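Long-range contact in titin (Homo sapiens, PDB 3LCY), which is a giant muscle protein that probably acts as a scaffold of the sarcomere and probably carries a serine/threonine kinase activity: residues A99-P105 / V125-R130. Residue numbers count along the deposited sequence, not the author numbering.
Sequences ATPQFHP and VMYIGR
The ends of strands 88-103 and 121-130 run antiparallel. Their axes approach to 4.5 Å, with 164° between their directions. Ala99 and Arg130 form an antiparallel hydrogen-bonded pair: Ala99 N to Arg130 O is 2.8 Å and Arg130 N to Ala99 O is 3.0 Å. Gln102 and Ile128 form another: Ile128 N to Gln102 O is 2.6 Å and Gln102 N to Ile128 O is 2.7 Å. Between these pairs the register slips by one residue, a beta bulge. Pro101 lies here, and its CA is 3.4 Å from Ile128 O in a CA-H...O contact. Phe103 and Tyr127 are a non-hydrogen-bonded pair, 4.3 Å between their CA atoms, with diverging side chains. Then His104 N hydrogen-bonds to Met126 O at 3.0 Å.

Ala99, Gln102, Ile128 and Arg130 share one face of the sheet. Ile128 (m, t) sets CD1 over the face of the His104 ring, 4.2 Å from its centroid, a CH-pi contact. His104 has chi1 t, and its CB meets Met126 CB at 3.6 Å. Phe103 (m) points away from 125-130, yet Phe103 CD1 reaches Val125 CG1 at 3.6 Å. Tyr127 (p) also points away, and its OH hydrogen-bonds to Thr155 O. Arg130 (m, m, t, chi4 -107°) curls back, so Arg130 NH1 hydrogen-bonds to Gly129 O at 3.0 Å. Its NE forms a salt bridge with Glu75.

In this A164-A165 pair, strand 88-103 leaves the first domain's sheet and joins strand 121-130 of the second I-set domain. Phe103 and Pro101 pack on strands 173-180 and 185-195, Tyr127 and Val125 on strand 134-139, while strand 158-163 flanks strand 121-130.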
ATOM      1  N   ALA A  99      -3.454  -8.772  -3.447  1.00 23.83           N
ATOM      2  CA  ALA A  99      -3.460  -9.523  -2.200  1.00 25.73           C
ATOM      3  C   ALA A  99      -4.876  -9.684  -1.667  1.00 25.55           C
ATOM      4  O   ALA A  99      -5.626  -8.712  -1.568  1.00 28.16           O
ATOM      5  CB  ALA A  99      -2.576  -8.842  -1.166  1.00 26.18           C
ATOM      6  N   THR A 100      -5.240 -10.917  -1.333  1.00 27.22           N
ATOM      7  CA  THR A 100      -6.540 -11.183  -0.738  1.00 32.57           C
ATOM      8  C   THR A 100      -6.582 -10.532   0.634  1.00 32.21           C
ATOM      9  O   THR A 100      -5.608 -10.601   1.382  1.00 35.00           O
ATOM     10  CB  THR A 100      -6.790 -12.690  -0.584  1.00 35.95           C
ATOM     11  OG1 THR A 100      -5.909 -13.222   0.413  1.00 36.54           O
ATOM     12  CG2 THR A 100      -6.548 -13.404  -1.904  1.00 41.76           C
ATOM     13  N   PRO A 101      -7.707  -9.881   0.964  1.00 25.85           N
ATOM     14  CA  PRO A 101      -7.848  -9.200   2.253  1.00 24.27           C
ATOM     15  C   PRO A 101      -7.410 -10.095   3.406  1.00 26.91           C
ATOM     16  O   PRO A 101      -7.795 -11.264   3.467  1.00 26.88           O
ATOM     17  CB  PRO A 101      -9.347  -8.916   2.328  1.00 26.68           C
ATOM     18  CG  PRO A 101      -9.760  -8.777   0.901  1.00 27.92           C
ATOM     19  CD  PRO A 101      -8.922  -9.764   0.141  1.00 26.01           C
ATOM     20  N   GLN A 102      -6.605  -9.542   4.304  1.00 29.17           N
ATOM     21  CA  GLN A 102      -6.031 -10.301   5.406  1.00 30.04           C
ATOM     22  C   GLN A 102      -5.672  -9.363   6.549  1.00 33.11           C
ATOM     23  O   GLN A 102      -5.002  -8.354   6.342  1.00 36.95           O
ATOM     24  CB  GLN A 102      -4.772 -11.031   4.937  1.00 32.47           C
ATOM     25  CG  GLN A 102      -3.897 -11.556   6.063  1.00 38.27           C
ATOM     26  CD  GLN A 102      -2.495 -11.909   5.596  1.00 44.74           C
ATOM     27  OE1 GLN A 102      -2.087 -11.553   4.490  1.00 45.45           O
ATOM     28  NE2 GLN A 102      -1.748 -12.608   6.443  1.00 46.92           N
ATOM     29  N   PHE A 103      -6.117  -9.694   7.756  1.00 26.52           N
ATOM     30  CA  PHE A 103      -5.756  -8.896   8.917  1.00 25.85           C
ATOM     31  C   PHE A 103      -4.260  -9.004   9.180  1.00 26.28           C
ATOM     32  O   PHE A 103      -3.683 -10.090   9.127  1.00 28.44           O
ATOM     33  CB  PHE A 103      -6.578  -9.293  10.143  1.00 24.49           C
ATOM     34  CG  PHE A 103      -8.033  -8.938  10.030  1.00 26.35           C
ATOM     35  CD1 PHE A 103      -8.438  -7.613  10.045  1.00 23.04           C
ATOM     36  CD2 PHE A 103      -8.996  -9.928   9.909  1.00 27.93           C
ATOM     37  CE1 PHE A 103      -9.774  -7.279   9.939  1.00 26.26           C
ATOM     38  CE2 PHE A 103     -10.334  -9.600   9.806  1.00 27.09           C
ATOM     39  CZ  PHE A 103     -10.723  -8.275   9.820  1.00 29.44           C
ATOM     40  N   HIS A 104      -3.642  -7.862   9.457  1.00 27.60           N
ATOM     41  CA  HIS A 104      -2.190  -7.766   9.519  1.00 35.76           C
ATOM     42  C   HIS A 104      -1.566  -8.618  10.621  1.00 39.52           C
ATOM     43  O   HIS A 104      -1.791  -8.371  11.807  1.00 40.05           O
ATOM     44  CB  HIS A 104      -1.764  -6.304   9.693  1.00 36.95           C
ATOM     45  CG  HIS A 104      -0.382  -6.014   9.190  1.00 39.63           C
ATOM     46  ND1 HIS A 104       0.738  -6.651   9.678  1.00 38.59           N
ATOM     47  CD2 HIS A 104       0.059  -5.152   8.243  1.00 39.83           C
ATOM     48  CE1 HIS A 104       1.808  -6.199   9.052  1.00 37.08           C
ATOM     49  NE2 HIS A 104       1.425  -5.287   8.177  1.00 38.40           N
ATOM     50  N   PRO A 105      -0.769  -9.624  10.225  1.00 41.43           N
ATOM     51  CA  PRO A 105       0.086 -10.334  11.182  1.00 44.76           C
ATOM     52  C   PRO A 105       1.266  -9.443  11.553  1.00 50.94           C
ATOM     53  O   PRO A 105       1.962  -8.941  10.669  1.00 56.17           O
ATOM     54  CB  PRO A 105       0.564 -11.551  10.388  1.00 41.99           C
ATOM     55  CG  PRO A 105       0.526 -11.111   8.967  1.00 39.86           C
ATOM     56  CD  PRO A 105      -0.626 -10.146   8.854  1.00 38.81           C
ATOM     57  N   VAL A 125      -7.381  -1.064  13.384  1.00 30.97           N
ATOM     58  CA  VAL A 125      -7.102  -2.361  12.772  1.00 29.46           C
ATOM     59  C   VAL A 125      -6.210  -2.265  11.535  1.00 26.50           C
ATOM     60  O   VAL A 125      -6.605  -1.698  10.516  1.00 23.43           O
ATOM     61  CB  VAL A 125      -8.405  -3.093  12.386  1.00 30.51           C
ATOM     62  CG1 VAL A 125      -8.092  -4.463  11.806  1.00 32.26           C
ATOM     63  CG2 VAL A 125      -9.321  -3.221  13.589  1.00 29.12           C
ATOM     64  N   MET A 126      -5.023  -2.847  11.620  1.00 27.05           N
ATOM     65  CA  MET A 126      -4.114  -2.916  10.490  1.00 26.00           C
ATOM     66  C   MET A 126      -4.479  -4.114   9.609  1.00 26.96           C
ATOM     67  O   MET A 126      -4.808  -5.182  10.088  1.00 30.20           O
ATOM     68  CB  MET A 126      -2.670  -3.004  10.957  1.00 25.17           C
ATOM     69  CG  MET A 126      -2.206  -1.846  11.803  1.00 24.46           C
ATOM     70  SD  MET A 126      -1.984  -0.296  10.934  1.00 42.78           S
ATOM     71  CE  MET A 126      -0.538  -0.615   9.962  1.00 23.31           C
ATOM     72  N   TYR A 127      -4.433  -3.928   8.307  1.00 24.49           N
ATOM     73  CA  TYR A 127      -4.787  -4.995   7.398  1.00 24.52           C
ATOM     74  C   TYR A 127      -3.904  -5.041   6.174  1.00 24.46           C
ATOM     75  O   TYR A 127      -3.222  -4.090   5.845  1.00 19.38           O
ATOM     76  CB  TYR A 127      -6.229  -4.840   6.937  1.00 23.63           C
ATOM     77  CG  TYR A 127      -6.399  -3.765   5.911  1.00 26.07           C
ATOM     78  CD1 TYR A 127      -6.264  -4.038   4.570  1.00 25.14           C
ATOM     79  CD2 TYR A 127      -6.666  -2.467   6.283  1.00 22.98           C
ATOM     80  CE1 TYR A 127      -6.394  -3.064   3.647  1.00 20.96           C
ATOM     81  CE2 TYR A 127      -6.807  -1.490   5.352  1.00 20.34           C
ATOM     82  CZ  TYR A 127      -6.671  -1.798   4.041  1.00 20.49           C
ATOM     83  OH  TYR A 127      -6.816  -0.842   3.101  1.00 24.09           O
ATOM     84  N   ILE A 128      -3.924  -6.179   5.508  1.00 26.66           N
ATOM     85  CA  ILE A 128      -3.228  -6.316   4.258  1.00 24.09           C
ATOM     86  C   ILE A 128      -4.271  -6.658   3.207  1.00 22.04           C
ATOM     87  O   ILE A 128      -4.977  -7.628   3.333  1.00 24.13           O
ATOM     88  CB  ILE A 128      -2.159  -7.416   4.312  1.00 23.68           C
ATOM     89  CG1 ILE A 128      -0.967  -6.954   5.133  1.00 23.44           C
ATOM     90  CG2 ILE A 128      -1.698  -7.769   2.937  1.00 21.23           C
ATOM     91  CD1 ILE A 128       0.042  -8.012   5.368  1.00 20.57           C
ATOM     92  N   GLY A 129      -4.366  -5.849   2.170  1.00 19.77           N
ATOM     93  CA  GLY A 129      -5.249  -6.136   1.071  1.00 19.82           C
ATOM     94  C   GLY A 129      -5.088  -5.251  -0.137  1.00 22.58           C
ATOM     95  O   GLY A 129      -5.220  -4.091  -0.036  1.00 23.09           O
ATOM     96  N   ARG A 130      -4.812  -5.818  -1.301  1.00 23.95           N
ATOM     97  CA  ARG A 130      -4.691  -5.014  -2.515  1.00 22.00           C
ATOM     98  C   ARG A 130      -5.525  -5.654  -3.616  1.00 23.41           C
ATOM     99  O   ARG A 130      -5.436  -6.850  -3.817  1.00 27.17           O
ATOM    100  CB  ARG A 130      -3.234  -4.858  -2.941  1.00 22.41           C
ATOM    101  CG  ARG A 130      -2.448  -3.886  -2.087  1.00 23.84           C
ATOM    102  CD  ARG A 130      -3.182  -2.568  -1.913  1.00 22.57           C
ATOM    103  NE  ARG A 130      -2.378  -1.582  -1.201  1.00 22.06           N
ATOM    104  CZ  ARG A 130      -2.592  -1.193   0.048  1.00 19.02           C
ATOM    105  NH1 ARG A 130      -3.595  -1.698   0.737  1.00 18.14           N
ATOM    106  NH2 ARG A 130      -1.799  -0.294   0.603  1.00 19.72           N
TER